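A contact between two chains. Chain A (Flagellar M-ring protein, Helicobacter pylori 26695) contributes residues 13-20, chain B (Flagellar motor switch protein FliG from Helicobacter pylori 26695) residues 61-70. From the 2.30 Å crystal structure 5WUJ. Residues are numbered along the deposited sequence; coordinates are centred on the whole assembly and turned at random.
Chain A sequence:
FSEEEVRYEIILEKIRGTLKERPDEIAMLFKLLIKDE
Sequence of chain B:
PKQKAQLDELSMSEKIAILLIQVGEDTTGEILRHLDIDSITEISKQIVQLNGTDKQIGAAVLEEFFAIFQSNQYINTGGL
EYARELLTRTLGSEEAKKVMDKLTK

Chain A 13-20: EKIRGTLK
Chain B (61-70) VLEEFFAIFQ

Residues 13-20 of the flagellar M-ring protein and residues 61-70 of FliG are both helical throughout, each a segment of a helix that extends beyond the stretch at both ends. Phi and psi stay near -65° and -41°, and successive i to i+4 backbone hydrogen bonds hold each segment, for example from Leu19(A) N to Ile15(A) O at 3.0 Å and from Phe66(B) N to Leu62(B) O at 2.7 Å. The two axes approach to 10.4 Å, and their N-to-C directions differ by 56°, so the helices run obliquely in the same general sense. The register is set by Ile15(A) and Phe66(B), whose CA atoms lie 6.8 Å apart. Together the stretches bury 324 Å², and no hydrogen bond links them; the contact rests on apolar packing.

Ile15(A) is the centre of the contact, covered over 103 Å². Its CA-to-CB bond points toward chain B, and the m, t rotamer (chi1 -73°, chi2 165°) extends CD1 onto the facing helix. There Ile15(A) CD1 lies 3.4 Å from Leu62(B) O, a carbonyl already engaged by Phe66(B) N within its own helix, and 4.0 Å from that Phe66(B) N. Ile15(A) CD1 also packs against Leu62(B) CD2 at 3.9 Å, Phe66(B) CB at 4.3 Å and Phe65(B) CB at 4.4 Å, so it rests on backbone as well as side chains. Leu62(B), with chi1 -69° (m) and chi2 -170° (t), starts sideways, but its end comes nearer to chain A. Phe65(B), with chi1 -85° (m), starts toward chain A, but its ring leads away, leaving CB to make the contact.

Phe69(B) contributes the largest covered area on the FliG side. Its CA-to-CB bond points toward chain A, and chi1 -65° (m) with chi2 -28° places the ring among three residues. Ile15(A) CG1 meets the ring edge, 4.1 Å from Phe69(B) CD2, while Thr18(A) CG2 (chi1 -78°, m) lies over one face, 4.5 Å from that same Phe69(B) CD2. Leu19(A), with chi1 -95° between wells and chi2 67° (p), starts sideways yet brings CD1 to 4.2 Å from Phe69(B) CE2.

Phe66(B), with chi1 -167° (t) and chi2 63°, presents its ring edge to the aliphatic part of Lys14(A): CD of Lys14(A) is 4.3 Å from Phe66(B) CE1. The lysine adopts m, t, t, m, and its end leads away, with NZ hydrogen-bonded elsewhere in the structure.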

ATOM      1  N   GLU A  13      -6.788  -4.649  -4.533  1.00 22.67           N
ATOM      2  CA  GLU A  13      -6.874  -5.986  -5.109  1.00 27.44           C
ATOM      3  C   GLU A  13      -5.536  -6.415  -5.686  1.00 26.93           C
ATOM      4  O   GLU A  13      -5.158  -7.588  -5.586  1.00 26.45           O
ATOM      5  CB  GLU A  13      -7.955  -6.025  -6.187  1.00 28.21           C
ATOM      6  CG  GLU A  13      -8.203  -7.388  -6.810  1.00 34.93           C
ATOM      7  CD  GLU A  13      -9.332  -7.352  -7.851  1.00 47.73           C
ATOM      8  OE1 GLU A  13     -10.484  -7.722  -7.520  1.00 55.31           O
ATOM      9  OE2 GLU A  13      -9.067  -6.936  -8.998  1.00 45.22           O
ATOM     10  N   LYS A  14      -4.798  -5.482  -6.287  1.00 24.69           N
ATOM     11  CA  LYS A  14      -3.500  -5.840  -6.841  1.00 21.89           C
ATOM     12  C   LYS A  14      -2.456  -6.033  -5.759  1.00 26.86           C
ATOM     13  O   LYS A  14      -1.579  -6.896  -5.901  1.00 25.89           O
ATOM     14  CB  LYS A  14      -3.052  -4.785  -7.852  1.00 27.18           C
ATOM     15  CG  LYS A  14      -3.941  -4.806  -9.096  1.00 21.69           C
ATOM     16  CD  LYS A  14      -3.387  -3.986 -10.239  1.00 33.77           C
ATOM     17  CE  LYS A  14      -4.442  -3.867 -11.362  1.00 36.14           C
ATOM     18  NZ  LYS A  14      -4.777  -5.202 -11.929  1.00 31.31           N
ATOM     19  N   ILE A  15      -2.544  -5.267  -4.669  1.00 17.90           N
ATOM     20  CA  ILE A  15      -1.616  -5.473  -3.567  1.00 18.12           C
ATOM     21  C   ILE A  15      -1.905  -6.807  -2.884  1.00 21.92           C
ATOM     22  O   ILE A  15      -0.987  -7.585  -2.605  1.00 22.59           O
ATOM     23  CB  ILE A  15      -1.681  -4.282  -2.590  1.00 18.02           C
ATOM     24  CG1 ILE A  15      -0.996  -3.049  -3.214  1.00 26.15           C
ATOM     25  CG2 ILE A  15      -1.063  -4.638  -1.258  1.00 18.70           C
ATOM     26  CD1 ILE A  15      -1.299  -1.723  -2.499  1.00 23.01           C
ATOM     27  N   ARG A  16      -3.182  -7.104  -2.628  1.00 17.97           N
ATOM     28  CA  ARG A  16      -3.541  -8.399  -2.066  1.00 23.97           C
ATOM     29  C   ARG A  16      -3.043  -9.525  -2.957  1.00 25.43           C
ATOM     30  O   ARG A  16      -2.441 -10.494  -2.474  1.00 24.39           O
ATOM     31  CB  ARG A  16      -5.053  -8.502  -1.868  1.00 22.15           C
ATOM     32  CG  ARG A  16      -5.470  -9.568  -0.866  1.00 34.62           C
ATOM     33  CD  ARG A  16      -6.986  -9.713  -0.806  1.00 39.54           C
ATOM     34  NE  ARG A  16      -7.558  -8.844   0.215  1.00 43.83           N
ATOM     35  CZ  ARG A  16      -8.481  -7.918  -0.020  1.00 46.48           C
ATOM     36  NH1 ARG A  16      -8.946  -7.733  -1.252  1.00 52.60           N
ATOM     37  NH2 ARG A  16      -8.944  -7.180   0.981  1.00 41.27           N
ATOM     38  N   GLY A  17      -3.263  -9.400  -4.267  1.00 25.28           N
ATOM     39  CA  GLY A  17      -2.796 -10.430  -5.188  1.00 23.20           C
ATOM     40  C   GLY A  17      -1.291 -10.644  -5.124  1.00 27.84           C
ATOM     41  O   GLY A  17      -0.810 -11.778  -5.181  1.00 26.08           O
ATOM     42  N   THR A  18      -0.528  -9.559  -4.999  1.00 27.07           N
ATOM     43  CA  THR A  18       0.922  -9.697  -4.952  1.00 27.33           C
ATOM     44  C   THR A  18       1.363 -10.382  -3.664  1.00 21.98           C
ATOM     45  O   THR A  18       2.252 -11.239  -3.686  1.00 23.20           O
ATOM     46  CB  THR A  18       1.590  -8.329  -5.095  1.00 26.60           C
ATOM     47  OG1 THR A  18       1.565  -7.966  -6.466  1.00 39.54           O
ATOM     48  CG2 THR A  18       3.044  -8.391  -4.653  1.00 33.79           C
ATOM     49  N   LEU A  19       0.741 -10.029  -2.536  1.00 21.26           N
ATOM     50  CA  LEU A  19       1.069 -10.692  -1.276  1.00 29.94           C
ATOM     51  C   LEU A  19       0.767 -12.185  -1.336  1.00 30.37           C
ATOM     52  O   LEU A  19       1.570 -13.004  -0.866  1.00 25.51           O
ATOM     53  CB  LEU A  19       0.313 -10.037  -0.123  1.00 21.96           C
ATOM     54  CG  LEU A  19       1.141  -8.976   0.604  1.00 28.69           C
ATOM     55  CD1 LEU A  19       1.408  -7.769  -0.305  1.00 22.24           C
ATOM     56  CD2 LEU A  19       0.473  -8.556   1.900  1.00 23.23           C
ATOM     57  N   LYS A  20      -0.362 -12.560  -1.924  1.00 24.97           N
ATOM     58  CA  LYS A  20      -0.733 -13.968  -2.019  1.00 33.33           C
ATOM     59  C   LYS A  20       0.177 -14.762  -2.946  1.00 29.96           C
ATOM     60  O   LYS A  20       0.503 -15.899  -2.669  1.00 32.58           O
ATOM     61  CB  LYS A  20      -2.189 -14.121  -2.461  1.00 32.94           C
ATOM     62  CG  LYS A  20      -3.189 -13.814  -1.370  1.00 44.57           C
ATOM     63  CD  LYS A  20      -4.604 -14.108  -1.818  1.00 57.42           C
ATOM     64  CE  LYS A  20      -5.520 -14.347  -0.635  1.00 64.74           C
ATOM     65  NZ  LYS A  20      -4.779 -14.795   0.577  1.00 64.46           N
TER
ATOM     66  N   VAL B  61      -1.301   4.884   2.425  1.00 20.13           N
ATOM     67  CA  VAL B  61      -0.300   3.830   2.613  1.00 21.98           C
ATOM     68  C   VAL B  61      -0.322   2.855   1.442  1.00 24.28           C
ATOM     69  O   VAL B  61       0.731   2.478   0.910  1.00 27.78           O
ATOM     70  CB  VAL B  61      -0.514   3.106   3.960  1.00 27.01           C
ATOM     71  CG1 VAL B  61       0.351   1.805   4.059  1.00 20.93           C
ATOM     72  CG2 VAL B  61      -0.149   4.023   5.111  1.00 27.18           C
ATOM     73  N   LEU B  62      -1.518   2.427   1.019  1.00 19.26           N
ATOM     74  CA  LEU B  62      -1.607   1.523  -0.124  1.00 18.48           C
ATOM     75  C   LEU B  62      -1.006   2.150  -1.373  1.00 22.22           C
ATOM     76  O   LEU B  62      -0.314   1.480  -2.148  1.00 22.75           O
ATOM     77  CB  LEU B  62      -3.062   1.148  -0.392  1.00 15.28           C
ATOM     78  CG  LEU B  62      -3.721   0.264   0.635  1.00 27.97           C
ATOM     79  CD1 LEU B  62      -5.069  -0.225   0.101  1.00 25.88           C
ATOM     80  CD2 LEU B  62      -2.789  -0.887   1.020  1.00 22.37           C
ATOM     81  N   GLU B  63      -1.271   3.437  -1.592  1.00 17.62           N
ATOM     82  CA  GLU B  63      -0.704   4.101  -2.761  1.00 29.83           C
ATOM     83  C   GLU B  63       0.816   4.099  -2.697  1.00 26.26           C
ATOM     84  O   GLU B  63       1.494   3.965  -3.725  1.00 23.88           O
ATOM     85  CB  GLU B  63      -1.220   5.534  -2.865  1.00 24.17           C
ATOM     86  CG  GLU B  63      -2.640   5.655  -3.374  1.00 41.54           C
ATOM     87  CD  GLU B  63      -2.940   7.057  -3.879  1.00 56.57           C
ATOM     88  OE1 GLU B  63      -2.096   7.959  -3.648  1.00 58.00           O
ATOM     89  OE2 GLU B  63      -4.005   7.251  -4.511  1.00 62.99           O
ATOM     90  N   GLU B  64       1.363   4.274  -1.495  1.00 22.32           N
ATOM     91  CA  GLU B  64       2.810   4.230  -1.336  1.00 26.91           C
ATOM     92  C   GLU B  64       3.349   2.852  -1.705  1.00 22.09           C
ATOM     93  O   GLU B  64       4.334   2.734  -2.445  1.00 22.25           O
ATOM     94  CB  GLU B  64       3.169   4.607   0.100  1.00 31.01           C
ATOM     95  CG  GLU B  64       4.643   4.723   0.397  1.00 40.22           C
ATOM     96  CD  GLU B  64       4.902   5.254   1.805  1.00 53.82           C
ATOM     97  OE1 GLU B  64       5.955   4.911   2.382  1.00 62.26           O
ATOM     98  OE2 GLU B  64       4.052   6.007   2.339  1.00 58.51           O
ATOM     99  N   PHE B  65       2.691   1.794  -1.230  1.00 20.06           N
ATOM    100  CA  PHE B  65       3.152   0.445  -1.545  1.00 22.78           C
ATOM    101  C   PHE B  65       2.863   0.068  -2.992  1.00 29.15           C
ATOM    102  O   PHE B  65       3.652  -0.663  -3.597  1.00 20.43           O
ATOM    103  CB  PHE B  65       2.519  -0.556  -0.597  1.00 23.33           C
ATOM    104  CG  PHE B  65       3.272  -0.680   0.684  1.00 28.85           C
ATOM    105  CD1 PHE B  65       4.388  -1.489   0.762  1.00 24.69           C
ATOM    106  CD2 PHE B  65       2.881   0.035   1.803  1.00 29.67           C
ATOM    107  CE1 PHE B  65       5.108  -1.595   1.949  1.00 27.73           C
ATOM    108  CE2 PHE B  65       3.593  -0.076   2.997  1.00 33.37           C
ATOM    109  CZ  PHE B  65       4.705  -0.878   3.062  1.00 27.64           C
ATOM    110  N   PHE B  66       1.753   0.566  -3.560  1.00 19.18           N
ATOM    111  CA  PHE B  66       1.496   0.385  -4.987  1.00 19.74           C
ATOM    112  C   PHE B  66       2.669   0.895  -5.820  1.00 24.78           C
ATOM    113  O   PHE B  66       3.128   0.214  -6.747  1.00 23.22           O
ATOM    114  CB  PHE B  66       0.198   1.107  -5.379  1.00 19.83           C
ATOM    115  CG  PHE B  66      -0.318   0.737  -6.729  1.00 26.40           C
ATOM    116  CD1 PHE B  66      -0.710  -0.575  -7.001  1.00 26.01           C
ATOM    117  CD2 PHE B  66      -0.405   1.682  -7.731  1.00 25.80           C
ATOM    118  CE1 PHE B  66      -1.194  -0.922  -8.261  1.00 32.89           C
ATOM    119  CE2 PHE B  66      -0.879   1.348  -8.996  1.00 28.62           C
ATOM    120  CZ  PHE B  66      -1.278   0.043  -9.263  1.00 30.52           C
ATOM    121  N   ALA B  67       3.193   2.076  -5.485  1.00 23.07           N
ATOM    122  CA  ALA B  67       4.312   2.607  -6.255  1.00 26.90           C
ATOM    123  C   ALA B  67       5.562   1.748  -6.078  1.00 26.87           C
ATOM    124  O   ALA B  67       6.315   1.538  -7.034  1.00 32.43           O
ATOM    125  CB  ALA B  67       4.575   4.053  -5.860  1.00 24.48           C
ATOM    126  N   ILE B  68       5.786   1.227  -4.870  1.00 25.86           N
ATOM    127  CA  ILE B  68       6.931   0.342  -4.627  1.00 30.83           C
ATOM    128  C   ILE B  68       6.828  -0.925  -5.475  1.00 29.54           C
ATOM    129  O   ILE B  68       7.804  -1.357  -6.107  1.00 25.01           O
ATOM    130  CB  ILE B  68       7.022   0.002  -3.128  1.00 32.79           C
ATOM    131  CG1 ILE B  68       7.448   1.233  -2.327  1.00 34.12           C
ATOM    132  CG2 ILE B  68       7.955  -1.175  -2.898  1.00 33.58           C
ATOM    133  CD1 ILE B  68       7.294   1.067  -0.834  1.00 40.80           C
ATOM    134  N   PHE B  69       5.651  -1.555  -5.484  1.00 23.54           N
ATOM    135  CA  PHE B  69       5.477  -2.780  -6.250  1.00 21.58           C
ATOM    136  C   PHE B  69       5.536  -2.520  -7.755  1.00 28.44           C
ATOM    137  O   PHE B  69       6.022  -3.372  -8.509  1.00 27.89           O
ATOM    138  CB  PHE B  69       4.163  -3.443  -5.858  1.00 22.10           C
ATOM    139  CG  PHE B  69       4.125  -3.919  -4.435  1.00 27.39           C
ATOM    140  CD1 PHE B  69       5.284  -4.278  -3.778  1.00 41.09           C
ATOM    141  CD2 PHE B  69       2.929  -4.030  -3.758  1.00 36.73           C
ATOM    142  CE1 PHE B  69       5.248  -4.725  -2.465  1.00 38.20           C
ATOM    143  CE2 PHE B  69       2.887  -4.481  -2.442  1.00 41.23           C
ATOM    144  CZ  PHE B  69       4.053  -4.834  -1.797  1.00 30.35           C
ATOM    145  N   GLN B  70       5.049  -1.365  -8.219  1.00 25.96           N
ATOM    146  CA  GLN B  70       5.175  -1.045  -9.639  1.00 30.25           C
ATOM    147  C   GLN B  70       6.639  -0.888 -10.027  1.00 39.70           C
ATOM    148  O   GLN B  70       7.097  -1.458 -11.025  1.00 37.74           O
ATOM    149  CB  GLN B  70       4.400   0.233  -9.976  1.00 30.66           C
ATOM    150  CG  GLN B  70       2.894   0.070  -9.970  1.00 36.47           C
ATOM    151  CD  GLN B  70       2.366  -0.494 -11.279  1.00 40.04           C
ATOM    152  OE1 GLN B  70       3.037  -0.440 -12.304  1.00 44.26           O
ATOM    153  NE2 GLN B  70       1.157  -1.034 -11.247  1.00 39.28           N
TER